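Local coordinates for protein phospho-furanose lactonase (Mycoplasma synoviae, PDB 3MSR) that hydrolyses phosphorylated furanose lactones such as D-xylono-1,4-lactone 5-phosphate to the open hydroxyacids, using two zinc ions bound in a TIM-barrel active site, at residues R76-T81 / E136-G141; N94-T99 / A151-A156; M125-I130 / I179-P184; L271-G276 / F293-L298. All coordinates share one frame; numbering follows the deposited sequence. Where two conformers were deposited one is given.

Contact 1 of 4, residues R76-T81 / E136-G141; sequences RDVLKT and EYNYNG
Arg76, Val78 and Leu79 meet Glu136 and Asn138 in a loop-to-helix-start contact at the margin of the TIM barrel, where the residues leading into helix 78-88 lie against a turn of the connection before strand 153-157. The CA atoms come closest at Val78 and Glu136, 5.7 Å apart. Asn138 directs its amide at the guanidinium of Arg76 and meets it at an edge, the two planes standing 63° apart. The arginine arrives there because its chain is straight through its first two torsions and then bends at chi3 (79°). Asn138 is the first of the two central residues of a type I' turn from Tyr137 to Asn140, and its side chain points at the helix start. Beside it lies the CG2 branch of Val78, the two side chains running antiparallel. Farther out, Leu79 crosses the Glu136 chain at about a right angle, with Leu79 CD2 3.8 Å from Glu136 OE2. One water lies between the two backbones, 2.9 Å from Glu136 O, to which it can donate, and takes a weak bond from Val78 N at 3.0 Å. The helix start is fixed locally, since Asp77 is its N-cap and Asp77 OD1 accepts a nearly straight bond from Lys80 N (2.9 Å, 173°). The charged ends have further partners, Glu129 for Arg76 NH1 and Lys145 for Glu136 OE1, both salt bridges. Arg76 and Val78 also rest on Met97 of strand 94-100, and Tyr139 lies against helix 119-131, so the contact sits between a barrel strand and a helix of the outer layer.

Contact 2 of 4, residues N94-T99 / A151-A156; sequences NVIMST and AGIIKA
Thr99 lays its methyl against the side chain of Ile154, with Thr99 CG2 3.9 Å from Ile154 CG1. The two residues form a parallel beta bridge, so their side chains leave the same face of the sheet. The methyl is available because chi1 of -172° sends OG1 to the far side from the backbone N and leaves CG2 between N and the carbonyl carbon. Three backbone bonds fix the register in turn: Gly152 N to Met97 O at 2.9 Å, Thr99 N to Ile153 O at 2.9 Å and Lys155 N to Thr99 O at 3.1 Å. Thr99 O is gripped twice. Ser98 OG donates to it along a lone pair in the carbonyl plane (2.8 Å), whereas Lys155 N comes from above that plane. On the other face Ser98 CB packs on Ile153 CG2 at 3.7 Å. Ile96 CG2 lies 3.8 Å from Gly152 CA, so the isoleucine methyl packs directly on the glycine backbone. The strand segments diverge at 49°, consistent with the coiling of a closed barrel. Lys155, the N6-carboxylysine whose carbamate bridges both zinc ions, runs extended away from the contact, and its NZ donates to Met69 O. Thr99 OG1 instead bonds to Glu129. Strands 94-100 and 153-157 are the third and fourth of the parallel eight. Helix 78-88 covers Val95 and Met97, helix 119-131 meets Thr99 and Ala151, and Ile154 fits between helices 119-131 and 165-181.

Contact 3 of 4, residues M125-I130 / I179-P184; sequences MCVAEI and ILTGCP
Leu180 begins the contact between two neighbouring outer helices of the TIM barrel, 119-131 and 165-181, by bringing its CD1 to 4.1 Å from Val127 CG2; the two side chains cross at about a right angle. Helix 119-131 also meets Thr177 one turn earlier, so the apolar seam extends back along helix 165-181. Thr181, the last helical residue, stands at the middle. Its methyl passes alongside Val127 in the opposite direction, with Thr181 CG2 3.8 Å from Val127 CG2, while its CB meets Ile130 CG2 at 3.8 Å. A chi1 of 70° places OG1 between the backbone N and the carbonyl carbon, from where it turns back onto its own chain: Thr181 OG1 accepts from Cys183 N at 3.0 Å, an ST turn, and is also bonded to Thr177 O. The hydroxyl is thereby satisfied beside the methyl groups. Gly182 then leaves helical geometry with a positive phi of 83°, turning the chain toward the next barrel strand, 185-188. Past the turn, Cys183 continues the seam toward the barrel, where it touches Ile154. Its thiol meets the far end of Ile130, CD1 lying 4.0 Å from Cys183 SG.

Contact 4 of 4, residues L271-G276 / F293-L298; sequences LSLDAG and FGLAYL
With chi1 at 176°, Leu298 swings its CG opposite the backbone N and sends its branch toward the loop, setting Leu298 CD1 4.1 Å from Leu271 CD1. Leu273 and Leu271 place CG beside their own backbone N (chi1 -77° and -87°) and aim their methyls back at the helix, which brings Leu273 CD2 to 4.0 Å from Leu298 CB. Each pair crosses at a slant. The second cluster is built on Leu295, on the approach to the helix: its CD1 lies 4.3 Å from Leu273 CG and likewise 4.3 Å from Ala275 CB. Leu273 therefore fits between Leu295 and Leu298, three residues apart. The evidence for the arrangement is alternation. Leu271, Leu273 and Ala275 have CB directed at the helix, whereas Ser272 and Asp274 have CB directed away from it. Asp274 is a ligand of the first zinc ion, and its OD2 bonds to His216, a ligand of the second. The backbone after it folds into an inverse gamma turn centred on Ala275, with a weak bond from Gly276 N to Asp274 O at 2.9 Å. This segment follows the last barrel strand, 269-271, and the substrate-binding residues 277-280 come directly after it; Tyr280 lies close to Ala275. Between the segments the chemistry is purely apolar contact, which specifies shape and no bond direction. The setting of the metal ligand therefore probably depends on polar bonds elsewhere, such as Ala275 N to Asp27 and the weak one from Leu273 N to Asp24.

Overall arrangement
Following the chain, 76-81 opens contact 1, 94-99 opens contact 2 and 125-130 opens contact 3 before any of them closes. They close in the same order, at 136-141, 151-156 and 179-184, so the three cross one another and none is nested. All touch: Arg76 reaches Ser98 and Glu129, and Glu129 bonds to Thr99, which makes one continuous block from the third and fourth barrel strands and the helices outside them. Contact 4 comes later, in series, closing a 16-residue loop after the last strand. Its centre lies about 28 Å from that of contact 3, across the chain's centre. Contact 2 with Lys155 and contact 4 with Asp274 supply zinc ligands from different barrel strands.

Contact 1 of 4, residues R76-T81 / E136-G141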
# COMPACT_ATOMS: atom_id res chain seq x y z
N ARG A 76 -3.28 11.12 5.91
CA ARG A 76 -4.60 10.50 5.88
C ARG A 76 -5.74 11.42 6.31
O ARG A 76 -5.62 12.16 7.27
CB ARG A 76 -4.62 9.23 6.72
CG ARG A 76 -5.81 8.35 6.41
CD ARG A 76 -5.81 7.16 7.31
NE ARG A 76 -6.32 7.56 8.62
CZ ARG A 76 -6.38 6.75 9.67
NH1 ARG A 76 -5.90 5.51 9.56
NH2 ARG A 76 -6.87 7.20 10.85
N ASP A 77 -6.85 11.33 5.59
CA ASP A 77 -8.06 12.10 5.88
C ASP A 77 -9.24 11.17 5.69
O ASP A 77 -9.67 10.93 4.56
CB ASP A 77 -8.15 13.29 4.92
CG ASP A 77 -9.25 14.29 5.32
OD1 ASP A 77 -10.33 13.88 5.75
OD2 ASP A 77 -9.01 15.51 5.20
N VAL A 78 -9.77 10.64 6.79
CA VAL A 78 -10.89 9.71 6.79
C VAL A 78 -12.16 10.36 6.22
O VAL A 78 -12.79 9.84 5.33
CB VAL A 78 -11.16 9.18 8.22
CG1 VAL A 78 -12.42 8.30 8.24
CG2 VAL A 78 -9.95 8.35 8.68
N LEU A 79 -12.48 11.55 6.70
CA LEU A 79 -13.71 12.20 6.34
C LEU A 79 -13.80 12.51 4.86
O LEU A 79 -14.81 12.22 4.21
CB LEU A 79 -13.89 13.48 7.16
CG LEU A 79 -14.12 13.23 8.66
CD1 LEU A 79 -14.29 14.60 9.39
CD2 LEU A 79 -15.37 12.39 8.84
N LYS A 80 -12.77 13.13 4.32
CA LYS A 80 -12.79 13.43 2.89
C LYS A 80 -12.73 12.19 2.01
O LYS A 80 -13.30 12.18 0.93
CB LYS A 80 -11.64 14.37 2.51
CG LYS A 80 -11.96 15.85 2.90
CD LYS A 80 -10.86 16.75 2.28
CE LYS A 80 -11.01 18.23 2.68
NZ LYS A 80 -10.69 18.31 4.17
N THR A 81 -12.01 11.17 2.45
CA THR A 81 -11.87 10.00 1.63
C THR A 81 -13.20 9.27 1.63
O THR A 81 -13.58 8.63 0.62
CB THR A 81 -10.73 9.11 2.11
OG1 THR A 81 -9.47 9.82 1.95
CG2 THR A 81 -10.72 7.83 1.29
N GLU A 136 -10.95 9.57 13.23
CA GLU A 136 -11.10 10.74 12.38
C GLU A 136 -10.06 11.82 12.66
O GLU A 136 -9.85 12.69 11.83
CB GLU A 136 -12.51 11.37 12.55
CG GLU A 136 -13.62 10.48 12.08
CD GLU A 136 -15.00 11.00 12.43
OE1 GLU A 136 -15.12 12.05 13.11
OE2 GLU A 136 -15.98 10.36 11.99
N TYR A 137 -9.43 11.78 13.84
CA TYR A 137 -8.31 12.71 14.11
C TYR A 137 -6.97 12.06 13.74
O TYR A 137 -5.91 12.61 14.05
CB TYR A 137 -8.29 13.18 15.58
CG TYR A 137 -9.59 13.86 16.00
CD1 TYR A 137 -10.29 14.66 15.11
CD2 TYR A 137 -10.09 13.72 17.29
CE1 TYR A 137 -11.46 15.29 15.47
CE2 TYR A 137 -11.26 14.37 17.67
CZ TYR A 137 -11.94 15.15 16.76
OH TYR A 137 -13.11 15.79 17.10
N ASN A 138 -7.02 10.88 13.14
CA ASN A 138 -5.83 10.26 12.56
C ASN A 138 -4.63 10.04 13.50
O ASN A 138 -3.47 10.15 13.07
CB ASN A 138 -5.38 11.06 11.33
CG ASN A 138 -6.49 11.15 10.29
OD1 ASN A 138 -7.00 12.24 10.00
ND2 ASN A 138 -6.89 10.03 9.77
N TYR A 139 -4.93 9.72 14.76
CA TYR A 139 -3.93 9.41 15.74
C TYR A 139 -2.88 10.54 15.85
O TYR A 139 -1.73 10.29 16.15
CB TYR A 139 -3.28 8.06 15.43
CG TYR A 139 -4.16 6.86 15.76
CD1 TYR A 139 -5.31 7.00 16.56
CD2 TYR A 139 -3.81 5.58 15.32
CE1 TYR A 139 -6.11 5.87 16.90
CE2 TYR A 139 -4.57 4.47 15.65
CZ TYR A 139 -5.72 4.61 16.43
OH TYR A 139 -6.44 3.49 16.74
N ASN A 140 -3.30 11.75 15.57
CA ASN A 140 -2.55 12.97 15.70
C ASN A 140 -2.33 13.50 17.13
O ASN A 140 -1.71 14.52 17.29
CB ASN A 140 -3.17 14.11 14.85
CG ASN A 140 -4.57 14.69 15.45
OD1 ASN A 140 -4.98 14.40 16.56
ND2 ASN A 140 -5.26 15.48 14.62
N GLY A 141 -2.90 12.83 18.12
CA GLY A 141 -3.00 13.43 19.45
C GLY A 141 -3.77 12.55 20.41
O GLY A 141 -4.20 11.47 20.02
O HOH W 1 -10.20 12.64 8.96

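Contact 2 of 4, residues N94-T99 / A151-A156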
# COMPACT_ATOMS: atom_id res chain seq x y z
N ASN A 94 -14.76 0.99 -5.09
CA ASN A 94 -14.42 0.59 -3.71
C ASN A 94 -13.15 1.31 -3.26
O ASN A 94 -12.22 1.52 -4.05
CB ASN A 94 -14.13 -0.90 -3.60
CG ASN A 94 -15.21 -1.76 -4.19
OD1 ASN A 94 -14.97 -2.49 -5.17
ND2 ASN A 94 -16.38 -1.73 -3.57
N VAL A 95 -13.12 1.66 -1.98
CA VAL A 95 -11.95 2.29 -1.38
C VAL A 95 -11.53 1.52 -0.14
O VAL A 95 -12.32 1.30 0.75
CB VAL A 95 -12.21 3.75 -0.97
CG1 VAL A 95 -10.99 4.35 -0.24
CG2 VAL A 95 -12.60 4.59 -2.20
N ILE A 96 -10.28 1.09 -0.11
CA ILE A 96 -9.72 0.53 1.11
C ILE A 96 -8.73 1.53 1.68
O ILE A 96 -7.87 2.08 0.94
CB ILE A 96 -8.99 -0.80 0.80
CG1 ILE A 96 -9.99 -1.81 0.17
CG2 ILE A 96 -8.23 -1.36 2.04
CD1 ILE A 96 -9.30 -3.12 -0.34
N MSE A 97 -8.82 1.79 2.99
CA MSE A 97 -7.82 2.66 3.63
C MSE A 97 -6.86 1.92 4.53
O MSE A 97 -7.06 0.76 4.86
CB MSE A 97 -8.50 3.80 4.40
CG MSE A 97 -9.16 4.82 3.42
SE MSE A 97 -10.10 6.25 4.48
CE MSE A 97 -8.56 7.43 4.95
N SER A 98 -5.81 2.61 4.96
CA SER A 98 -4.74 1.94 5.70
C SER A 98 -4.57 2.43 7.17
O SER A 98 -4.83 3.59 7.48
CB SER A 98 -3.43 2.15 4.95
OG SER A 98 -2.35 1.49 5.63
N THR A 99 -4.10 1.54 8.03
CA THR A 99 -3.59 1.96 9.33
C THR A 99 -2.06 1.88 9.32
O THR A 99 -1.48 1.79 8.23
CB THR A 99 -4.28 1.20 10.50
OG1 THR A 99 -3.88 1.79 11.74
CG2 THR A 99 -4.04 -0.32 10.47
N ALA A 151 -10.19 0.47 8.68
CA ALA A 151 -9.07 0.25 7.78
C ALA A 151 -9.13 -1.18 7.27
O ALA A 151 -9.58 -2.07 7.98
CB ALA A 151 -7.79 0.45 8.52
N GLY A 152 -8.62 -1.43 6.06
CA GLY A 152 -8.58 -2.81 5.55
C GLY A 152 -7.19 -3.32 5.20
O GLY A 152 -7.06 -4.34 4.49
N ILE A 153 -6.16 -2.64 5.70
CA ILE A 153 -4.76 -3.00 5.41
C ILE A 153 -3.84 -2.20 6.38
O ILE A 153 -4.26 -1.15 6.92
CB ILE A 153 -4.41 -2.68 3.92
CG1 ILE A 153 -3.07 -3.31 3.51
CG2 ILE A 153 -4.41 -1.16 3.68
CD1 ILE A 153 -2.83 -3.29 1.98
N ILE A 154 -2.61 -2.67 6.59
CA ILE A 154 -1.70 -1.95 7.47
C ILE A 154 -0.43 -1.66 6.69
O ILE A 154 0.05 -2.51 5.92
CB ILE A 154 -1.35 -2.71 8.79
CG1 ILE A 154 -0.52 -1.80 9.72
CG2 ILE A 154 -0.62 -4.03 8.53
CD1 ILE A 154 -0.65 -2.15 11.24
N LYS A 155 0.10 -0.45 6.87
CA LYS A 155 1.29 -0.06 6.17
C LYS A 155 2.48 -0.09 7.12
O LYS A 155 2.32 0.08 8.33
CB LYS A 155 1.12 1.35 5.60
CG LYS A 155 2.18 1.72 4.61
CD LYS A 155 2.02 3.15 4.10
CE LYS A 155 2.95 3.39 2.89
NZ LYS A 155 2.55 4.58 2.05
N ALA A 156 3.67 -0.32 6.55
CA ALA A 156 4.97 0.05 7.13
C ALA A 156 5.84 0.60 6.00
O ALA A 156 5.45 0.52 4.85
CB ALA A 156 5.68 -1.17 7.81

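Contact 3 of 4, residues M125-I130 / I179-P184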
# COMPACT_ATOMS: atom_id res chain seq x y z
N MSE A 125 -3.74 -0.02 19.09
CA MSE A 125 -4.31 1.10 18.33
C MSE A 125 -4.49 0.74 16.85
O MSE A 125 -5.44 1.19 16.22
CB MSE A 125 -3.44 2.35 18.44
CG MSE A 125 -3.40 2.97 19.81
SE MSE A 125 -5.24 3.49 20.46
CE MSE A 125 -5.65 5.21 19.75
N CYS A 126 -3.56 -0.01 16.26
CA CYS A 126 -3.73 -0.41 14.86
C CYS A 126 -4.86 -1.46 14.68
O CYS A 126 -5.70 -1.33 13.79
CB CYS A 126 -2.43 -0.90 14.25
SG CYS A 126 -1.14 0.41 14.15
N VAL A 127 -4.90 -2.45 15.57
CA VAL A 127 -6.01 -3.40 15.58
C VAL A 127 -7.37 -2.64 15.69
O VAL A 127 -8.31 -2.93 14.98
CB VAL A 127 -5.83 -4.43 16.73
CG1 VAL A 127 -7.15 -5.21 17.02
CG2 VAL A 127 -4.67 -5.38 16.40
N ALA A 128 -7.44 -1.65 16.57
CA ALA A 128 -8.65 -0.85 16.73
C ALA A 128 -9.10 -0.16 15.42
O ALA A 128 -10.29 -0.06 15.14
CB ALA A 128 -8.49 0.20 17.91
N GLU A 129 -8.16 0.33 14.61
CA GLU A 129 -8.56 0.95 13.34
C GLU A 129 -9.09 -0.12 12.36
O GLU A 129 -9.98 0.15 11.56
CB GLU A 129 -7.42 1.71 12.70
CG GLU A 129 -6.92 2.87 13.54
CD GLU A 129 -6.52 4.07 12.69
OE1 GLU A 129 -5.59 3.93 11.85
OE2 GLU A 129 -7.15 5.13 12.83
N ILE A 130 -8.53 -1.32 12.41
CA ILE A 130 -8.95 -2.41 11.54
C ILE A 130 -10.32 -3.00 12.00
O ILE A 130 -11.11 -3.41 11.20
CB ILE A 130 -7.92 -3.60 11.57
CG1 ILE A 130 -6.55 -3.22 11.02
CG2 ILE A 130 -8.50 -4.80 10.82
CD1 ILE A 130 -6.57 -2.97 9.56
N ILE A 179 -1.41 -10.60 11.95
CA ILE A 179 -1.65 -11.91 12.57
C ILE A 179 -2.97 -11.91 13.37
O ILE A 179 -3.82 -12.79 13.18
CB ILE A 179 -0.46 -12.32 13.45
CG1 ILE A 179 0.75 -12.70 12.57
CG2 ILE A 179 -0.83 -13.46 14.39
CD1 ILE A 179 2.07 -12.67 13.36
N LEU A 180 -3.15 -10.90 14.22
CA LEU A 180 -4.34 -10.78 15.08
C LEU A 180 -5.68 -10.54 14.33
O LEU A 180 -6.72 -11.10 14.69
CB LEU A 180 -4.11 -9.62 16.07
CG LEU A 180 -3.00 -9.88 17.07
CD1 LEU A 180 -2.79 -8.63 17.97
CD2 LEU A 180 -3.41 -11.09 17.95
N THR A 181 -5.65 -9.71 13.29
CA THR A 181 -6.89 -9.32 12.62
C THR A 181 -7.14 -10.07 11.32
O THR A 181 -8.26 -10.08 10.83
CB THR A 181 -6.90 -7.85 12.32
OG1 THR A 181 -5.94 -7.59 11.30
CG2 THR A 181 -6.52 -7.04 13.55
N GLY A 182 -6.11 -10.69 10.75
CA GLY A 182 -6.18 -11.26 9.41
C GLY A 182 -5.93 -10.26 8.29
O GLY A 182 -5.99 -10.60 7.10
N CYS A 183 -5.61 -9.00 8.62
CA CYS A 183 -5.54 -7.99 7.56
C CYS A 183 -4.29 -8.12 6.68
O CYS A 183 -3.29 -8.69 7.07
CB CYS A 183 -5.64 -6.55 8.11
SG CYS A 183 -4.11 -6.02 8.99
N PRO A 184 -4.35 -7.59 5.47
CA PRO A 184 -3.16 -7.60 4.64
C PRO A 184 -2.16 -6.51 5.03
O PRO A 184 -2.49 -5.59 5.78
CB PRO A 184 -3.71 -7.31 3.24
CG PRO A 184 -5.01 -6.63 3.46
CD PRO A 184 -5.57 -7.31 4.69

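Contact 4 of 4, residues L271-G276 / F293-L298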
# COMPACT_ATOMS: atom_id res chain seq x y z
N LEU A 271 -0.17 -3.77 -9.60
CA LEU A 271 0.09 -2.48 -10.23
C LEU A 271 -0.64 -1.36 -9.49
O LEU A 271 -1.61 -1.60 -8.78
CB LEU A 271 -0.38 -2.50 -11.68
CG LEU A 271 0.60 -3.02 -12.70
CD1 LEU A 271 -0.02 -2.97 -14.10
CD2 LEU A 271 1.85 -2.14 -12.68
N SER A 272 -0.16 -0.13 -9.67
CA SER A 272 -0.68 1.03 -8.95
C SER A 272 -0.09 2.21 -9.70
O SER A 272 0.82 2.02 -10.50
CB SER A 272 -0.14 1.02 -7.54
OG SER A 272 1.28 1.02 -7.59
N LEU A 273 -0.64 3.41 -9.48
CA LEU A 273 -0.07 4.62 -10.02
C LEU A 273 0.70 5.37 -8.96
O LEU A 273 1.61 6.15 -9.29
CB LEU A 273 -1.15 5.57 -10.60
CG LEU A 273 -1.73 5.18 -11.98
CD1 LEU A 273 -0.59 4.57 -12.82
CD2 LEU A 273 -2.84 4.15 -11.76
N ASP A 274 0.35 5.14 -7.69
CA ASP A 274 0.90 5.91 -6.59
C ASP A 274 0.99 7.41 -6.97
O ASP A 274 2.06 8.05 -6.91
CB ASP A 274 2.28 5.35 -6.21
CG ASP A 274 2.86 6.02 -4.92
OD1 ASP A 274 2.11 6.56 -4.06
OD2 ASP A 274 4.10 6.01 -4.80
N ALA A 275 -0.14 7.95 -7.40
CA ALA A 275 -0.28 9.36 -7.70
C ALA A 275 -0.40 10.22 -6.43
O ALA A 275 -1.49 10.70 -6.10
CB ALA A 275 -1.46 9.57 -8.57
N GLY A 276 0.73 10.41 -5.75
CA GLY A 276 0.76 11.06 -4.46
C GLY A 276 1.33 12.49 -4.50
O GLY A 276 1.69 13.03 -3.44
N PHE A 293 -1.13 13.66 -16.83
CA PHE A 293 -1.74 12.34 -16.81
C PHE A 293 -2.14 11.94 -15.40
O PHE A 293 -1.58 12.42 -14.42
CB PHE A 293 -0.75 11.33 -17.39
CG PHE A 293 -0.56 11.52 -18.87
CD1 PHE A 293 -1.64 11.49 -19.71
CD2 PHE A 293 0.70 11.78 -19.41
CE1 PHE A 293 -1.48 11.69 -21.12
CE2 PHE A 293 0.87 11.99 -20.78
CZ PHE A 293 -0.22 11.96 -21.63
N GLY A 294 -3.12 11.07 -15.28
CA GLY A 294 -3.50 10.51 -14.00
C GLY A 294 -3.88 9.05 -14.18
O GLY A 294 -3.19 8.29 -14.84
N LEU A 295 -4.99 8.65 -13.59
CA LEU A 295 -5.30 7.22 -13.46
C LEU A 295 -5.64 6.58 -14.81
O LEU A 295 -5.32 5.42 -15.06
CB LEU A 295 -6.43 7.03 -12.45
CG LEU A 295 -6.06 6.94 -10.97
CD1 LEU A 295 -4.84 7.80 -10.55
CD2 LEU A 295 -7.31 7.31 -10.16
N ALA A 296 -6.25 7.35 -15.70
CA ALA A 296 -6.64 6.82 -17.00
C ALA A 296 -5.44 6.28 -17.77
O ALA A 296 -5.54 5.34 -18.56
CB ALA A 296 -7.39 7.89 -17.79
N TYR A 297 -4.29 6.86 -17.50
CA TYR A 297 -3.06 6.54 -18.21
C TYR A 297 -2.69 5.09 -18.06
O TYR A 297 -2.08 4.51 -18.95
CB TYR A 297 -1.95 7.39 -17.62
CG TYR A 297 -0.58 7.26 -18.27
CD1 TYR A 297 0.32 6.30 -17.85
CD2 TYR A 297 -0.19 8.14 -19.29
CE1 TYR A 297 1.60 6.21 -18.46
CE2 TYR A 297 1.06 8.06 -19.87
CZ TYR A 297 1.94 7.10 -19.45
OH TYR A 297 3.15 7.01 -20.02
N LEU A 298 -2.99 4.50 -16.90
CA LEU A 298 -2.76 3.05 -16.73
C LEU A 298 -3.36 2.24 -17.91
O LEU A 298 -2.71 1.35 -18.50
CB LEU A 298 -3.33 2.57 -15.41
CG LEU A 298 -3.22 1.06 -15.20
CD1 LEU A 298 -1.75 0.65 -15.06
CD2 LEU A 298 -3.98 0.65 -13.93